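Local structure of UDP-glucose:anthocyanidin 3-O-glucosyltransferase (Clitoria ternatea, 4REN) at residues 10-15 against 115-120; 17-22 against 46-51; 66-71 against 82-87; 132-137 against 208-213. The protein belongs to the GT-B clan of glycosyltransferases, with two Rossmann-like domains, each built on a parallel sheet, facing each other across a cleft. All coordinates share one frame; numbering follows the deposited sequence.

Contact 1 of 4, residues 10-15 against 115-120; sequences FPFPFG and AFVTSS. With P5M (2-(3,4-dihydroxy-5-methoxyphenyl)-3,5,7-trihydroxychromenium), chain B.
Phe12 and Val117 mark the closest approach of two loops, their CA atoms 6.2 Å apart, where the chain leaving strand 6-10 passes the turn that leads into helix 119-127. The backbones stay apart, and side chains fill the interval. Phe116 presents the edge of its ring to the face of Phe12 in a T-shaped pair, the centroids 5.2 Å apart and the planes at 89°. The CB of Phe116 lies over that same face, 3.9 Å from the centroid of the Phe12 ring, and adds a CH-pi contact. Phe12 reaches this place because its CG stands anti to the backbone N (chi1 -162°); its opposite face is taken by Phe14 CD2, so the ring is held between two aromatic neighbours. Strands 6-10 and 110-114 are adjacent in the parallel sheet, and the sheet order reverses between them. This is the switch point of a Rossmann-like domain, where the following loops diverge and a binding crevice characteristically opens at the carboxyl ends of the strands. Phe116 faces that crevice: CE2 meets P5M C9 at 3.7 Å, near the plane of the Phe116 ring. Deeper in, Val117 turns CG2 to the backbone, 3.6 Å from Pro11 O, and also comes to the edge of the Phe12 ring. Ser120 puts its CB 3.9 Å from Phe10 CD2, while its OG turns back to Val117 O. That carbonyl oxygen also accepts from Ser120 N, and Trp131 NE1 makes a further hydrogen bond to the hydroxyl.

Contact 2 of 4, residues 17-22 against 46-51; sequences HLPPLL and NAFLFT. With P5M (2-(3,4-dihydroxy-5-methoxyphenyl)-3,5,7-trihydroxychromenium), chain B.
Leu18 and Leu49 bring the start of helix 19-31 against the last turn of helix 43-49, with CA atoms 7.2 Å apart, and apolar side chains carry the joint. Leu49 sits at its centre: CD1 lies 3.8 Å from Leu18 CB, while CD2 comes up to the nitrogen and CD of Pro19. One helical turn after Leu18, Leu22 extends anti to its own backbone N (chi1 175°) and meets Leu49 tip to tip, CD2 to CD1 at 4.0 Å. Its second methyl, Leu22 CD1, approaches the Phe50 ring obliquely, 3.7 Å from CE1. These helices follow successive strands of the sheet, as in the repeated beta-alpha-beta crossovers of a Rossmann-like domain, and the contact packs one connection against the next. Leu49 CB lies over one face of the Phe50 ring, which also forms an edge-to-face pair with Phe39. On the more exposed side, Phe48 CD2 touches Leu18 CD1 at 3.7 Å, and Pro19 CD lies at the edge of the same ring. One residue ahead of Leu18, the His17 ring is directed to the ligand: NE2 is hydrogen-bonded to P5M O27, though the modelled length is doubtfully short, and ND1 is bonded to Asp114 OD1.

Contact 3 of 4, residues 66-71 against 82-87; sequences DGIPEG and LDLFLS. With P5M (2-(3,4-dihydroxy-5-methoxyphenyl)-3,5,7-trihydroxychromenium), chain B.
Gly67 lies directly against the helix backbone at Phe85, the two CA atoms only 4.5 Å apart, and this is the tight part of the contact. Gly67 has no side chain, and its CA points a C-H at Leu84 O, 3.5 Å away with an angle of 155° at the hydrogen. Leu84 O also accepts from the hydroxyl of Ser87, three residues on. Asp66 O comes just as near, 3.4 Å from Phe85 CA, and lies at the edge of the Phe85 ring, near its plane. Leu84 belongs to the same close packing: it rests its CB on the carbonyl of Gly67, and its CD1 reaches Ile68 CG1 at 3.8 Å, the two side chains crossing at about a right angle. The loose side begins at Pro69, where the chain leaves the helix; from there through Glu70 and Gly71 it is exposed to solvent. Within 66-71 the chain makes a turn of its own: Ile68 N donates to Asp66 OD1 (2.8 Å, 157°), meeting the oxygen from above the carboxylate plane. On another side of the helix Leu82 CD1 packs 3.6 Å from P5M C17. The arrangement is thus an Asx turn laid against helix 80-86, a helix that borders the P5M site in the N-terminal domain of this GT-B fold.

Contact 4 of 4, residues 132-137 against 208-213; sequences IAFWPN and AVVVNF. With P5M (2-(3,4-dihydroxy-5-methoxyphenyl)-3,5,7-trihydroxychromenium), chain B.
Ala133 O receives the shortest bond of this contact, from Val210 N at 2.7 Å and 171°, while the C-H of Val209 CA points at the same oxygen from 3.4 Å. The two strands are neighbours in the parallel sheet of the N-terminal Rossmann-like domain, and their directions differ by 20°. The bonding follows the parallel pattern: Ala133 straddles Ala208 and Val210, donating to Ala208 O and accepting from Val210 N, and Trp135 repeats this two residues on with Val210 O and Asn212 N. The last of these bonds is 3.1 Å long between Asn212 N and Trp135 O, nearly straight at the hydrogen, yet its donor stands above the carbonyl plane. On the face bearing Ile132, Phe134, Ala208 and Val210 the side chains pack together. Ile132 CG2 meets Val210 CG2 at 3.7 Å, and the CG1 branch of Val210 is turned to Phe134 CD1. Phe134, its CG anti to the backbone N (chi1 -178°), leans obliquely toward the neighbouring strand, so that CZ lies 3.8 Å from Asn212 CB. Pro20, Leu21 and Leu24 of helix 19-31 also touch this ring. The face with Ala133, Trp135, Val209 and Val211 is more loosely joined, Ala133 CB and Val209 CG2 being 4.3 Å apart. There the indole of Trp135 swings away from strand 208-211 and its NE1 bonds to Val138 O. Asn137 OD1 sits over one face of that indole, and Asn137 CB lies 3.6 Å from P5M O30.

From the N terminus, the chain leaves strand 6-10 and opens contact 1, whose long loop ends only at 115-120. Within it fall two smaller closures in series: contact 2, joining the start of helix 19-31 to the end of helix 43-49 with strand 36-42 between them in the chain, and contact 3, which folds the loop after strand 59-64 onto helix 80-86. Contact 4 opens after contact 1 has closed and brings strand 208-211 beside 131-135. None of the loops cross. Contact 1 is the hub, touching each of the others, whereas contacts 2 and 3 stay about 7 Å apart at their nearest atoms. Together they tie sheet, helices and loops of one domain around P5M, which all four reach.

Contact 1 of 4, residues 10-15 against 115-120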
# COMPACT_ATOMS: atom_id res chain seq x y z
N PHE A 10 -16.44 -4.30 1.53
CA PHE A 10 -15.68 -5.52 1.79
C PHE A 10 -14.18 -5.26 1.68
O PHE A 10 -13.61 -5.32 0.59
CB PHE A 10 -16.07 -6.62 0.81
CG PHE A 10 -17.45 -7.18 1.03
CD1 PHE A 10 -17.69 -8.07 2.07
CD2 PHE A 10 -18.50 -6.83 0.20
CE1 PHE A 10 -18.96 -8.59 2.27
CE2 PHE A 10 -19.76 -7.35 0.40
CZ PHE A 10 -19.99 -8.23 1.44
N PRO A 11 -13.53 -4.98 2.82
CA PRO A 11 -12.08 -4.77 2.79
C PRO A 11 -11.34 -6.10 2.69
O PRO A 11 -11.91 -7.14 3.02
CB PRO A 11 -11.80 -4.14 4.15
CG PRO A 11 -12.84 -4.73 5.04
CD PRO A 11 -14.08 -4.83 4.17
N PHE A 12 -10.10 -6.06 2.22
CA PHE A 12 -9.19 -7.18 2.40
C PHE A 12 -8.77 -7.07 3.86
O PHE A 12 -8.04 -6.15 4.22
CB PHE A 12 -7.99 -7.05 1.47
CG PHE A 12 -7.24 -8.34 1.25
CD1 PHE A 12 -7.92 -9.50 0.90
CD2 PHE A 12 -5.87 -8.38 1.39
CE1 PHE A 12 -7.23 -10.68 0.70
CE2 PHE A 12 -5.17 -9.56 1.19
CZ PHE A 12 -5.85 -10.71 0.84
N PRO A 13 -9.26 -7.99 4.70
CA PRO A 13 -9.25 -7.84 6.16
C PRO A 13 -7.88 -7.98 6.79
O PRO A 13 -7.75 -8.68 7.80
CB PRO A 13 -10.14 -8.99 6.62
CG PRO A 13 -9.94 -10.04 5.59
CD PRO A 13 -9.77 -9.31 4.29
N PHE A 14 -6.87 -7.31 6.24
CA PHE A 14 -5.51 -7.47 6.75
C PHE A 14 -4.68 -6.19 6.74
O PHE A 14 -4.52 -5.55 5.69
CB PHE A 14 -4.77 -8.57 5.97
CG PHE A 14 -5.47 -9.89 5.97
CD1 PHE A 14 -5.38 -10.74 7.06
CD2 PHE A 14 -6.23 -10.29 4.87
CE1 PHE A 14 -6.03 -11.96 7.06
CE2 PHE A 14 -6.87 -11.51 4.86
CZ PHE A 14 -6.78 -12.35 5.95
N GLY A 15 -4.16 -5.83 7.91
CA GLY A 15 -3.19 -4.76 8.08
C GLY A 15 -3.29 -3.53 7.19
O GLY A 15 -4.16 -2.69 7.37
N ALA A 115 -9.91 -4.99 -4.19
CA ALA A 115 -9.87 -5.78 -5.42
C ALA A 115 -9.57 -7.26 -5.18
O ALA A 115 -9.93 -8.10 -6.01
CB ALA A 115 -8.87 -5.18 -6.40
N PHE A 116 -8.93 -7.57 -4.06
CA PHE A 116 -8.54 -8.95 -3.76
C PHE A 116 -9.72 -9.82 -3.33
O PHE A 116 -9.71 -11.04 -3.52
CB PHE A 116 -7.43 -8.99 -2.71
CG PHE A 116 -6.12 -8.41 -3.18
CD1 PHE A 116 -5.92 -8.10 -4.52
CD2 PHE A 116 -5.09 -8.18 -2.28
CE1 PHE A 116 -4.71 -7.56 -4.94
CE2 PHE A 116 -3.88 -7.65 -2.70
CZ PHE A 116 -3.70 -7.34 -4.04
N VAL A 117 -10.74 -9.19 -2.74
CA VAL A 117 -11.96 -9.91 -2.39
C VAL A 117 -12.80 -10.07 -3.65
O VAL A 117 -13.84 -9.44 -3.81
CB VAL A 117 -12.76 -9.17 -1.30
CG1 VAL A 117 -13.79 -10.09 -0.66
CG2 VAL A 117 -11.82 -8.64 -0.24
N THR A 118 -12.33 -10.94 -4.55
CA THR A 118 -12.96 -11.12 -5.85
C THR A 118 -14.30 -11.84 -5.75
O THR A 118 -15.08 -11.85 -6.70
CB THR A 118 -12.03 -11.90 -6.80
OG1 THR A 118 -11.78 -13.21 -6.27
CG2 THR A 118 -10.72 -11.16 -6.97
N SER A 119 -14.56 -12.45 -4.60
CA SER A 119 -15.82 -13.13 -4.36
C SER A 119 -16.97 -12.14 -4.20
O SER A 119 -18.14 -12.50 -4.35
CB SER A 119 -15.73 -14.03 -3.12
OG SER A 119 -15.03 -15.23 -3.40
N SER A 120 -16.64 -10.89 -3.88
CA SER A 120 -17.66 -9.86 -3.71
C SER A 120 -18.23 -9.42 -5.05
O SER A 120 -19.31 -8.83 -5.11
CB SER A 120 -17.10 -8.67 -2.94
OG SER A 120 -15.97 -8.14 -3.60
O30 P5M B . -0.13 -5.83 -5.05
C2 P5M B . 0.34 -7.04 -4.62
C3 P5M B . 0.24 -7.43 -3.19
C9 P5M B . -0.34 -6.61 -2.24
C10 P5M B . -0.41 -7.04 -0.92
O27 P5M B . -0.98 -6.21 0.00
C1 P5M B . 0.93 -7.92 -5.52
C6 P5M B . 1.42 -9.16 -5.10
O29 P5M B . 1.99 -9.99 -6.01
C5 P5M B . 1.34 -9.57 -3.77
C4 P5M B . 0.77 -8.76 -2.80
O12 P5M B . 0.70 -9.18 -1.50
C11 P5M B . 0.13 -8.38 -0.54
C14 P5M B . 0.11 -8.94 0.84
C15 P5M B . 0.86 -10.09 1.06
C16 P5M B . 0.91 -10.70 2.30
O22 P5M B . 1.66 -11.83 2.48
C19 P5M B . -0.63 -8.36 1.88
C18 P5M B . -0.64 -8.91 3.16
O21 P5M B . -1.37 -8.33 4.17
C23 P5M B . -1.10 -6.98 4.55
C17 P5M B . 0.15 -10.13 3.43
O24 P5M B . 0.19 -10.71 4.66

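Contact 2 of 4, residues 17-22 against 46-51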
# COMPACT_ATOMS: atom_id res chain seq x y z
N HIS A 17 -4.28 -3.03 4.26
CA HIS A 17 -5.42 -2.90 3.37
C HIS A 17 -6.63 -2.28 4.07
O HIS A 17 -7.64 -1.99 3.43
CB HIS A 17 -5.81 -4.25 2.78
CG HIS A 17 -4.88 -4.76 1.73
ND1 HIS A 17 -5.18 -4.73 0.38
CD2 HIS A 17 -3.64 -5.31 1.82
CE1 HIS A 17 -4.18 -5.24 -0.30
NE2 HIS A 17 -3.23 -5.60 0.54
N LEU A 18 -6.53 -2.09 5.38
CA LEU A 18 -7.67 -1.62 6.17
C LEU A 18 -7.79 -0.09 6.32
O LEU A 18 -8.86 0.46 6.06
CB LEU A 18 -7.71 -2.34 7.53
CG LEU A 18 -8.10 -3.81 7.50
CD1 LEU A 18 -7.72 -4.50 8.81
CD2 LEU A 18 -9.59 -3.96 7.23
N PRO A 19 -6.71 0.60 6.75
CA PRO A 19 -6.83 2.06 6.82
C PRO A 19 -7.19 2.79 5.51
O PRO A 19 -8.03 3.69 5.57
CB PRO A 19 -5.45 2.50 7.33
CG PRO A 19 -4.95 1.33 8.08
CD PRO A 19 -5.43 0.14 7.31
N PRO A 20 -6.59 2.41 4.36
CA PRO A 20 -6.91 3.19 3.16
C PRO A 20 -8.36 3.06 2.70
O PRO A 20 -8.86 3.98 2.05
CB PRO A 20 -5.98 2.59 2.09
CG PRO A 20 -4.91 1.91 2.85
CD PRO A 20 -5.59 1.38 4.06
N LEU A 21 -9.03 1.95 3.02
CA LEU A 21 -10.42 1.77 2.61
C LEU A 21 -11.40 2.45 3.58
O LEU A 21 -12.38 3.04 3.14
CB LEU A 21 -10.77 0.29 2.45
CG LEU A 21 -12.18 0.02 1.93
CD1 LEU A 21 -12.44 0.83 0.68
CD2 LEU A 21 -12.37 -1.45 1.64
N LEU A 22 -11.12 2.36 4.87
CA LEU A 22 -11.91 3.08 5.87
C LEU A 22 -11.80 4.58 5.61
O LEU A 22 -12.77 5.33 5.77
CB LEU A 22 -11.44 2.75 7.28
CG LEU A 22 -12.10 3.54 8.42
CD1 LEU A 22 -13.60 3.37 8.38
CD2 LEU A 22 -11.56 3.12 9.77
N ASN A 46 -11.77 -5.81 12.38
CA ASN A 46 -12.60 -4.80 13.03
C ASN A 46 -12.02 -4.35 14.36
O ASN A 46 -12.13 -3.18 14.74
CB ASN A 46 -14.03 -5.31 13.23
CG ASN A 46 -14.79 -5.44 11.93
OD1 ASN A 46 -14.43 -4.83 10.92
ND2 ASN A 46 -15.85 -6.24 11.94
N ALA A 47 -11.40 -5.28 15.08
CA ALA A 47 -10.71 -4.95 16.32
C ALA A 47 -9.52 -4.05 16.02
O ALA A 47 -9.08 -3.27 16.86
CB ALA A 47 -10.26 -6.21 17.05
N PHE A 48 -8.99 -4.18 14.81
CA PHE A 48 -7.83 -3.40 14.39
C PHE A 48 -8.19 -1.95 14.08
O PHE A 48 -7.47 -1.03 14.46
CB PHE A 48 -7.18 -4.05 13.17
CG PHE A 48 -5.94 -3.35 12.69
CD1 PHE A 48 -4.77 -3.41 13.44
CD2 PHE A 48 -5.94 -2.65 11.50
CE1 PHE A 48 -3.63 -2.77 13.00
CE2 PHE A 48 -4.80 -2.00 11.06
CZ PHE A 48 -3.64 -2.06 11.81
N LEU A 49 -9.31 -1.75 13.39
CA LEU A 49 -9.72 -0.42 12.96
C LEU A 49 -10.55 0.33 14.00
O LEU A 49 -10.25 1.47 14.35
CB LEU A 49 -10.52 -0.50 11.66
CG LEU A 49 -9.77 -0.72 10.34
CD1 LEU A 49 -10.74 -0.73 9.17
CD2 LEU A 49 -8.71 0.35 10.14
N PHE A 50 -11.60 -0.32 14.50
CA PHE A 50 -12.66 0.38 15.20
C PHE A 50 -12.60 0.33 16.73
O PHE A 50 -13.52 0.80 17.40
CB PHE A 50 -14.03 -0.12 14.71
CG PHE A 50 -14.17 -0.10 13.22
CD1 PHE A 50 -14.38 1.10 12.55
CD2 PHE A 50 -14.11 -1.27 12.48
CE1 PHE A 50 -14.52 1.12 11.17
CE2 PHE A 50 -14.25 -1.25 11.11
CZ PHE A 50 -14.45 -0.06 10.45
N THR A 51 -11.52 -0.23 17.28
CA THR A 51 -11.37 -0.31 18.73
C THR A 51 -11.31 1.07 19.37
O THR A 51 -12.17 1.45 20.16
CB THR A 51 -10.13 -1.13 19.14
OG1 THR A 51 -10.34 -2.51 18.82
CG2 THR A 51 -9.86 -0.99 20.63
O30 P5M B . -0.13 -5.83 -5.05
C2 P5M B . 0.34 -7.04 -4.62
C3 P5M B . 0.24 -7.43 -3.19
C9 P5M B . -0.34 -6.61 -2.24
C10 P5M B . -0.41 -7.04 -0.92
O27 P5M B . -0.98 -6.21 0.00
C1 P5M B . 0.93 -7.92 -5.52
C6 P5M B . 1.42 -9.16 -5.10
O29 P5M B . 1.99 -9.99 -6.01
C5 P5M B . 1.34 -9.57 -3.77
C4 P5M B . 0.77 -8.76 -2.80
O12 P5M B . 0.70 -9.18 -1.50
C11 P5M B . 0.13 -8.38 -0.54
C14 P5M B . 0.11 -8.94 0.84
C15 P5M B . 0.86 -10.09 1.06
C16 P5M B . 0.91 -10.70 2.30
O22 P5M B . 1.66 -11.83 2.48
C19 P5M B . -0.63 -8.36 1.88
C18 P5M B . -0.64 -8.91 3.16
O21 P5M B . -1.37 -8.33 4.17
C23 P5M B . -1.10 -6.98 4.55
C17 P5M B . 0.15 -10.13 3.43
O24 P5M B . 0.19 -10.71 4.66

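Contact 3 of 4, residues 66-71 against 82-87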
# COMPACT_ATOMS: atom_id res chain seq x y z
N ASP A 66 -13.19 -15.38 9.74
CA ASP A 66 -11.83 -15.17 9.27
C ASP A 66 -11.33 -16.36 8.45
O ASP A 66 -10.26 -16.30 7.83
CB ASP A 66 -10.87 -14.86 10.43
CG ASP A 66 -10.85 -15.94 11.49
OD1 ASP A 66 -11.45 -17.02 11.29
OD2 ASP A 66 -10.22 -15.72 12.55
N GLY A 67 -12.10 -17.44 8.45
CA GLY A 67 -11.74 -18.64 7.73
C GLY A 67 -10.87 -19.57 8.55
O GLY A 67 -10.49 -20.64 8.08
N ILE A 68 -10.56 -19.16 9.77
CA ILE A 68 -9.73 -19.95 10.67
C ILE A 68 -10.60 -20.65 11.71
O ILE A 68 -11.01 -20.02 12.68
CB ILE A 68 -8.70 -19.07 11.39
CG1 ILE A 68 -7.96 -18.17 10.40
CG2 ILE A 68 -7.72 -19.92 12.18
CD1 ILE A 68 -6.92 -17.27 11.04
N PRO A 69 -10.88 -21.94 11.50
CA PRO A 69 -11.68 -22.72 12.45
C PRO A 69 -11.04 -22.71 13.82
O PRO A 69 -9.81 -22.63 13.91
CB PRO A 69 -11.63 -24.14 11.87
CG PRO A 69 -11.36 -23.94 10.42
CD PRO A 69 -10.46 -22.75 10.35
N GLU A 70 -11.84 -22.77 14.88
CA GLU A 70 -11.31 -22.69 16.23
C GLU A 70 -10.41 -23.88 16.53
O GLU A 70 -10.68 -25.00 16.10
CB GLU A 70 -12.44 -22.60 17.26
CG GLU A 70 -11.99 -22.12 18.63
CD GLU A 70 -13.08 -22.23 19.67
OE1 GLU A 70 -13.75 -23.28 19.72
OE2 GLU A 70 -13.27 -21.26 20.44
N GLY A 71 -9.33 -23.63 17.26
CA GLY A 71 -8.38 -24.67 17.59
C GLY A 71 -7.22 -24.73 16.63
O GLY A 71 -6.12 -25.14 17.00
N LEU A 82 -4.55 -15.20 4.61
CA LEU A 82 -5.21 -14.61 3.46
C LEU A 82 -5.98 -15.70 2.71
O LEU A 82 -7.15 -15.52 2.36
CB LEU A 82 -4.20 -13.94 2.51
CG LEU A 82 -3.02 -13.15 3.08
CD1 LEU A 82 -2.32 -12.38 1.97
CD2 LEU A 82 -3.44 -12.21 4.19
N ASP A 83 -5.30 -16.82 2.48
CA ASP A 83 -5.90 -17.97 1.81
C ASP A 83 -7.13 -18.49 2.54
O ASP A 83 -8.16 -18.77 1.91
CB ASP A 83 -4.87 -19.10 1.68
CG ASP A 83 -3.88 -18.87 0.56
OD1 ASP A 83 -4.25 -18.20 -0.43
OD2 ASP A 83 -2.75 -19.38 0.65
N LEU A 84 -7.03 -18.61 3.85
CA LEU A 84 -8.13 -19.12 4.66
C LEU A 84 -9.36 -18.23 4.58
O LEU A 84 -10.48 -18.72 4.49
CB LEU A 84 -7.69 -19.32 6.12
CG LEU A 84 -6.74 -20.49 6.38
CD1 LEU A 84 -6.49 -20.66 7.87
CD2 LEU A 84 -7.31 -21.76 5.80
N PHE A 85 -9.15 -16.91 4.60
CA PHE A 85 -10.26 -15.98 4.46
C PHE A 85 -10.84 -16.03 3.06
O PHE A 85 -12.06 -16.00 2.89
CB PHE A 85 -9.82 -14.55 4.80
CG PHE A 85 -10.85 -13.51 4.44
CD1 PHE A 85 -11.96 -13.30 5.25
CD2 PHE A 85 -10.71 -12.76 3.28
CE1 PHE A 85 -12.90 -12.35 4.91
CE2 PHE A 85 -11.65 -11.81 2.94
CZ PHE A 85 -12.75 -11.60 3.75
N LEU A 86 -9.97 -16.09 2.05
CA LEU A 86 -10.42 -16.15 0.67
C LEU A 86 -11.19 -17.44 0.39
O LEU A 86 -12.06 -17.48 -0.48
CB LEU A 86 -9.24 -16.02 -0.30
CG LEU A 86 -8.57 -14.65 -0.40
CD1 LEU A 86 -7.36 -14.70 -1.32
CD2 LEU A 86 -9.56 -13.61 -0.88
N SER A 87 -10.88 -18.49 1.15
CA SER A 87 -11.53 -19.78 0.98
C SER A 87 -12.96 -19.78 1.53
O SER A 87 -13.73 -20.70 1.26
CB SER A 87 -10.72 -20.88 1.67
OG SER A 87 -10.83 -20.79 3.07
O30 P5M B . -0.13 -5.83 -5.05
C2 P5M B . 0.34 -7.04 -4.62
C3 P5M B . 0.24 -7.43 -3.19
C9 P5M B . -0.34 -6.61 -2.24
C10 P5M B . -0.41 -7.04 -0.92
O27 P5M B . -0.98 -6.21 0.00
C1 P5M B . 0.93 -7.92 -5.52
C6 P5M B . 1.42 -9.16 -5.10
O29 P5M B . 1.99 -9.99 -6.01
C5 P5M B . 1.34 -9.57 -3.77
C4 P5M B . 0.77 -8.76 -2.80
O12 P5M B . 0.70 -9.18 -1.50
C11 P5M B . 0.13 -8.38 -0.54
C14 P5M B . 0.11 -8.94 0.84
C15 P5M B . 0.86 -10.09 1.06
C16 P5M B . 0.91 -10.70 2.30
O22 P5M B . 1.66 -11.83 2.48
C19 P5M B . -0.63 -8.36 1.88
C18 P5M B . -0.64 -8.91 3.16
O21 P5M B . -1.37 -8.33 4.17
C23 P5M B . -1.10 -6.98 4.55
C17 P5M B . 0.15 -10.13 3.43
O24 P5M B . 0.19 -10.71 4.66

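Contact 4 of 4, residues 132-137 against 208-213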
# COMPACT_ATOMS: atom_id res chain seq x y z
N ILE A 132 -17.67 -1.92 -7.14
CA ILE A 132 -16.58 -0.96 -7.20
C ILE A 132 -15.32 -1.52 -6.55
O ILE A 132 -15.31 -1.85 -5.37
CB ILE A 132 -16.97 0.36 -6.52
CG1 ILE A 132 -18.24 0.92 -7.15
CG2 ILE A 132 -15.84 1.37 -6.60
CD1 ILE A 132 -18.78 2.16 -6.47
N ALA A 133 -14.25 -1.63 -7.34
CA ALA A 133 -12.99 -2.20 -6.86
C ALA A 133 -12.06 -1.14 -6.28
O ALA A 133 -11.80 -0.12 -6.91
CB ALA A 133 -12.30 -2.97 -7.98
N PHE A 134 -11.56 -1.39 -5.07
CA PHE A 134 -10.61 -0.47 -4.44
C PHE A 134 -9.19 -1.01 -4.56
O PHE A 134 -8.92 -2.17 -4.23
CB PHE A 134 -10.98 -0.27 -2.97
CG PHE A 134 -10.09 0.70 -2.24
CD1 PHE A 134 -10.06 2.04 -2.60
CD2 PHE A 134 -9.29 0.27 -1.20
CE1 PHE A 134 -9.24 2.93 -1.93
CE2 PHE A 134 -8.47 1.15 -0.52
CZ PHE A 134 -8.44 2.48 -0.89
N TRP A 135 -8.28 -0.16 -5.03
CA TRP A 135 -6.90 -0.57 -5.28
C TRP A 135 -5.90 0.22 -4.44
O TRP A 135 -5.43 1.28 -4.86
CB TRP A 135 -6.57 -0.42 -6.76
CG TRP A 135 -5.28 -1.07 -7.15
CD1 TRP A 135 -4.07 -0.46 -7.29
CD2 TRP A 135 -5.07 -2.45 -7.43
NE1 TRP A 135 -3.12 -1.38 -7.65
CE2 TRP A 135 -3.71 -2.61 -7.74
CE3 TRP A 135 -5.90 -3.58 -7.46
CZ2 TRP A 135 -3.16 -3.85 -8.08
CZ3 TRP A 135 -5.36 -4.80 -7.79
CH2 TRP A 135 -4.00 -4.93 -8.09
N PRO A 136 -5.56 -0.30 -3.25
CA PRO A 136 -4.62 0.34 -2.34
C PRO A 136 -3.18 -0.10 -2.59
O PRO A 136 -2.31 0.15 -1.75
CB PRO A 136 -5.08 -0.18 -0.97
CG PRO A 136 -5.56 -1.56 -1.27
CD PRO A 136 -6.18 -1.50 -2.65
N ASN A 137 -2.93 -0.76 -3.72
CA ASN A 137 -1.60 -1.26 -4.02
C ASN A 137 -0.79 -0.29 -4.87
O ASN A 137 -1.24 0.83 -5.12
CB ASN A 137 -1.69 -2.62 -4.73
CG ASN A 137 -2.68 -3.56 -4.06
OD1 ASN A 137 -3.54 -4.14 -4.73
ND2 ASN A 137 -2.57 -3.70 -2.75
N ALA A 208 -16.55 0.72 -11.46
CA ALA A 208 -15.42 1.63 -11.37
C ALA A 208 -14.27 0.97 -10.63
O ALA A 208 -14.47 0.04 -9.85
CB ALA A 208 -15.84 2.91 -10.67
N VAL A 209 -13.05 1.45 -10.88
CA VAL A 209 -11.90 1.04 -10.09
C VAL A 209 -11.33 2.28 -9.42
O VAL A 209 -10.98 3.24 -10.11
CB VAL A 209 -10.83 0.34 -10.94
CG1 VAL A 209 -9.64 -0.05 -10.09
CG2 VAL A 209 -11.41 -0.89 -11.62
N VAL A 210 -11.25 2.27 -8.10
CA VAL A 210 -10.80 3.44 -7.36
C VAL A 210 -9.35 3.26 -6.90
O VAL A 210 -9.07 2.47 -5.99
CB VAL A 210 -11.70 3.72 -6.14
CG1 VAL A 210 -11.22 4.94 -5.38
CG2 VAL A 210 -13.14 3.91 -6.59
N VAL A 211 -8.44 4.00 -7.52
CA VAL A 211 -7.02 3.92 -7.18
C VAL A 211 -6.66 4.88 -6.05
O VAL A 211 -6.93 6.08 -6.13
CB VAL A 211 -6.13 4.20 -8.41
CG1 VAL A 211 -4.67 4.23 -8.01
CG2 VAL A 211 -6.37 3.16 -9.49
N ASN A 212 -6.07 4.34 -4.99
CA ASN A 212 -5.67 5.15 -3.85
C ASN A 212 -4.33 5.83 -4.08
O ASN A 212 -3.39 5.67 -3.30
CB ASN A 212 -5.60 4.27 -2.60
CG ASN A 212 -5.65 5.07 -1.31
OD1 ASN A 212 -6.46 5.98 -1.17
ND2 ASN A 212 -4.78 4.73 -0.37
N PHE A 213 -4.23 6.61 -5.16
CA PHE A 213 -2.98 7.27 -5.51
C PHE A 213 -3.23 8.60 -6.22
O PHE A 213 -4.38 9.00 -6.41
CB PHE A 213 -2.13 6.34 -6.39
CG PHE A 213 -0.67 6.71 -6.43
CD1 PHE A 213 0.05 6.87 -5.26
CD2 PHE A 213 -0.03 6.89 -7.65
CE1 PHE A 213 1.39 7.20 -5.30
CE2 PHE A 213 1.31 7.23 -7.70
CZ PHE A 213 2.02 7.38 -6.52
O30 P5M B . -0.13 -5.83 -5.05
C2 P5M B . 0.34 -7.04 -4.62
C3 P5M B . 0.24 -7.43 -3.19
C9 P5M B . -0.34 -6.61 -2.24
C10 P5M B . -0.41 -7.04 -0.92
O27 P5M B . -0.98 -6.21 0.00
C1 P5M B . 0.93 -7.92 -5.52
C6 P5M B . 1.42 -9.16 -5.10
O29 P5M B . 1.99 -9.99 -6.01
C5 P5M B . 1.34 -9.57 -3.77
C4 P5M B . 0.77 -8.76 -2.80
O12 P5M B . 0.70 -9.18 -1.50
C11 P5M B . 0.13 -8.38 -0.54
C14 P5M B . 0.11 -8.94 0.84
C15 P5M B . 0.86 -10.09 1.06
C16 P5M B . 0.91 -10.70 2.30
O22 P5M B . 1.66 -11.83 2.48
C19 P5M B . -0.63 -8.36 1.88
C18 P5M B . -0.64 -8.91 3.16
O21 P5M B . -1.37 -8.33 4.17
C23 P5M B . -1.10 -6.98 4.55
C17 P5M B . 0.15 -10.13 3.43
O24 P5M B . 0.19 -10.71 4.66